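Local coordinates for protein GlcNAc-alpha-1,4-Gal-releasing endo-beta-galactosidase (PDB 1UPS) that probably hydrolyses O-glycosidic bonds, as an endo-beta-galactosidase of glycoside hydrolase family 16 that releases GlcNAc-alpha-1,4-Gal and carries a bound calcium ion, at residues A[51-56]-A[99-104]. Numbering follows the deposited sequence.
Sequences YYLPHW and MSFDKS
At the edge of the six-stranded antiparallel sheet of the GH16 domain, where outermost strand 94-99 runs out into residues 99-104, the loop 51-56 packs alongside and illustrates how a methionine and one water can join a loop to the end of a sheet strand and the short strand 101-102 that follows it. In Met99, CG anti to the carbonyl carbon and an extended chi2 carry SD to Leu53 N, and the bend at chi3 (-59°) turns CE toward Pro54 CD. SD accepts a weak, fairly straight hydrogen bond from Leu53 N (3.4 Å, 164° at the hydrogen), while Leu53 CD2 lies 3.7 Å from the same SD, the two side chains crossing at about a right angle. The methyl CE meets Pro54 CD tip to tip at 3.7 Å. Tyr51 O, buried against Met99 CG at 3.5 Å, has no polar partner.

Further along, the loop tightens into a 3-10 turn, Trp56 N bonding to Leu53 O. His55, with CG in the crowded position between N and carbonyl carbon (chi1 52°), sets one ring face against Lys103 O; its ND1 instead pairs with a water (2.9 Å). That water donates to Asp102 OD2 at 2.8 Å and accepts from Lys103 N at 3.0 Å. Arg118 forms a salt bridge with Asp102, and His55 NE2 is hydrogen-bonded to Ile106 O, so both imidazole nitrogens are engaged. Direct packing around Met99 at one end and a single bridging water at the other thus lay the loop over the edge strand of a GH16 beta-sandwich.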
loop_
_atom_site.group_PDB
_atom_site.type_symbol
_atom_site.label_atom_id
_atom_site.label_comp_id
_atom_site.label_asym_id
_atom_site.label_seq_id
_atom_site.Cartn_x
_atom_site.Cartn_y
_atom_site.Cartn_z
ATOM N N TYR A 51 10.190 21.868 5.390
ATOM C CA TYR A 51 9.050 22.672 4.987
ATOM C C TYR A 51 8.061 21.801 4.225
ATOM O O TYR A 51 8.470 20.927 3.431
ATOM C CB TYR A 51 9.503 23.805 4.072
ATOM C CG TYR A 51 10.316 24.881 4.761
ATOM C CD1 TYR A 51 11.687 24.717 4.972
ATOM C CD2 TYR A 51 9.720 26.073 5.169
ATOM C CE1 TYR A 51 12.442 25.707 5.608
ATOM C CE2 TYR A 51 10.467 27.079 5.798
ATOM C CZ TYR A 51 11.825 26.885 6.006
ATOM O OH TYR A 51 12.573 27.873 6.604
ATOM N N TYR A 52 6.772 22.079 4.421
ATOM C CA TYR A 52 5.712 21.317 3.786
ATOM C C TYR A 52 5.331 22.027 2.470
ATOM O O TYR A 52 4.863 23.161 2.502
ATOM C CB TYR A 52 4.511 21.219 4.759
ATOM C CG TYR A 52 3.324 20.411 4.246
ATOM C CD1 TYR A 52 3.503 19.350 3.350
ATOM C CD2 TYR A 52 2.025 20.704 4.674
ATOM C CE1 TYR A 52 2.387 18.607 2.867
ATOM C CE2 TYR A 52 0.914 19.972 4.216
ATOM C CZ TYR A 52 1.107 18.929 3.313
ATOM O OH TYR A 52 0.007 18.234 2.849
ATOM N N LEU A 53 5.560 21.376 1.321
ATOM C CA LEU A 53 5.160 21.927 -0.006
ATOM C C LEU A 53 5.230 23.468 -0.101
ATOM O O LEU A 53 4.239 24.125 -0.441
ATOM C CB LEU A 53 3.765 21.426 -0.416
ATOM C CG LEU A 53 3.593 19.901 -0.439
ATOM C CD1 LEU A 53 2.108 19.515 -0.571
ATOM C CD2 LEU A 53 4.423 19.268 -1.566
ATOM N N PRO A 54 6.402 24.038 0.196
ATOM C CA PRO A 54 6.519 25.501 0.358
ATOM C C PRO A 54 6.230 26.320 -0.909
ATOM O O PRO A 54 5.924 27.511 -0.790
ATOM C CB PRO A 54 7.957 25.691 0.842
ATOM C CG PRO A 54 8.707 24.469 0.334
ATOM C CD PRO A 54 7.686 23.348 0.432
ATOM N N HIS A 55 6.284 25.695 -2.082
ATOM C CA HIS A 55 5.949 26.384 -3.340
ATOM C C HIS A 55 4.488 26.844 -3.437
ATOM O O HIS A 55 4.169 27.712 -4.270
ATOM C CB HIS A 55 6.285 25.499 -4.538
ATOM C CG HIS A 55 5.702 24.124 -4.450
ATOM N ND1 HIS A 55 6.218 23.154 -3.621
ATOM C CD2 HIS A 55 4.636 23.566 -5.068
ATOM C CE1 HIS A 55 5.508 22.047 -3.744
ATOM N NE2 HIS A 55 4.541 22.266 -4.617
ATOM N N TRP A 56 3.595 26.289 -2.607
ATOM C CA TRP A 56 2.183 26.719 -2.646
ATOM C C TRP A 56 1.915 27.996 -1.846
ATOM O O TRP A 56 0.870 28.605 -2.003
ATOM C CB TRP A 56 1.208 25.621 -2.195
ATOM C CG TRP A 56 1.254 24.380 -3.050
ATOM C CD1 TRP A 56 1.354 23.084 -2.611
ATOM C CD2 TRP A 56 1.211 24.319 -4.483
ATOM N NE1 TRP A 56 1.379 22.226 -3.683
ATOM C CE2 TRP A 56 1.293 22.952 -4.847
ATOM C CE3 TRP A 56 1.118 25.288 -5.507
ATOM C CZ2 TRP A 56 1.309 22.523 -6.183
ATOM C CZ3 TRP A 56 1.109 24.868 -6.843
ATOM C CH2 TRP A 56 1.217 23.483 -7.171
ATOM N N MET A 99 10.296 16.689 3.865
ATOM C CA MET A 99 10.174 16.122 2.521
ATOM C C MET A 99 11.544 15.807 1.972
ATOM O O MET A 99 12.489 16.505 2.293
ATOM C CB MET A 99 9.486 17.104 1.567
ATOM C CG MET A 99 8.204 17.753 2.099
ATOM S SD MET A 99 7.185 18.457 0.794
ATOM C CE MET A 99 8.374 19.686 0.069
ATOM N N SER A 100 11.645 14.765 1.144
ATOM C CA SER A 100 12.928 14.375 0.530
ATOM C C SER A 100 13.229 15.108 -0.798
ATOM O O SER A 100 14.062 14.659 -1.588
ATOM C CB SER A 100 12.986 12.851 0.327
ATOM O OG SER A 100 12.182 12.453 -0.781
ATOM N N PHE A 101 12.565 16.240 -1.022
ATOM C CA PHE A 101 12.710 17.018 -2.265
ATOM C C PHE A 101 12.173 18.431 -2.017
ATOM O O PHE A 101 11.526 18.704 -0.988
ATOM C CB PHE A 101 11.894 16.372 -3.400
ATOM C CG PHE A 101 10.417 16.361 -3.117
ATOM C CD1 PHE A 101 9.858 15.346 -2.338
ATOM C CD2 PHE A 101 9.608 17.418 -3.546
ATOM C CE1 PHE A 101 8.489 15.372 -2.009
ATOM C CE2 PHE A 101 8.237 17.450 -3.233
ATOM C CZ PHE A 101 7.681 16.418 -2.459
ATOM N N ASP A 102 12.432 19.318 -2.971
ATOM C CA ASP A 102 11.866 20.664 -2.968
ATOM C C ASP A 102 11.796 21.032 -4.437
ATOM O O ASP A 102 12.831 21.174 -5.085
ATOM C CB ASP A 102 12.791 21.598 -2.183
ATOM C CG ASP A 102 12.246 23.006 -2.029
ATOM O OD1 ASP A 102 12.962 23.834 -1.395
ATOM O OD2 ASP A 102 11.147 23.384 -2.482
ATOM N N LYS A 103 10.588 21.160 -4.974
ATOM C CA LYS A 103 10.441 21.287 -6.417
ATOM C C LYS A 103 9.136 22.004 -6.748
ATOM O O LYS A 103 8.106 21.727 -6.128
ATOM C CB LYS A 103 10.494 19.895 -7.092
ATOM C CG LYS A 103 10.570 19.937 -8.636
ATOM C CD LYS A 103 10.885 18.546 -9.195
ATOM C CE LYS A 103 11.080 18.528 -10.723
ATOM N NZ LYS A 103 9.784 18.455 -11.448
ATOM N N SER A 104 9.188 22.909 -7.729
ATOM C CA SER A 104 8.002 23.657 -8.160
ATOM C C SER A 104 6.862 22.725 -8.589
ATOM O O SER A 104 7.107 21.651 -9.145
ATOM C CB SER A 104 8.341 24.579 -9.343
ATOM O OG SER A 104 9.128 25.684 -8.934
HETATM O O HOH W 1 8.760 21.986 -2.700
#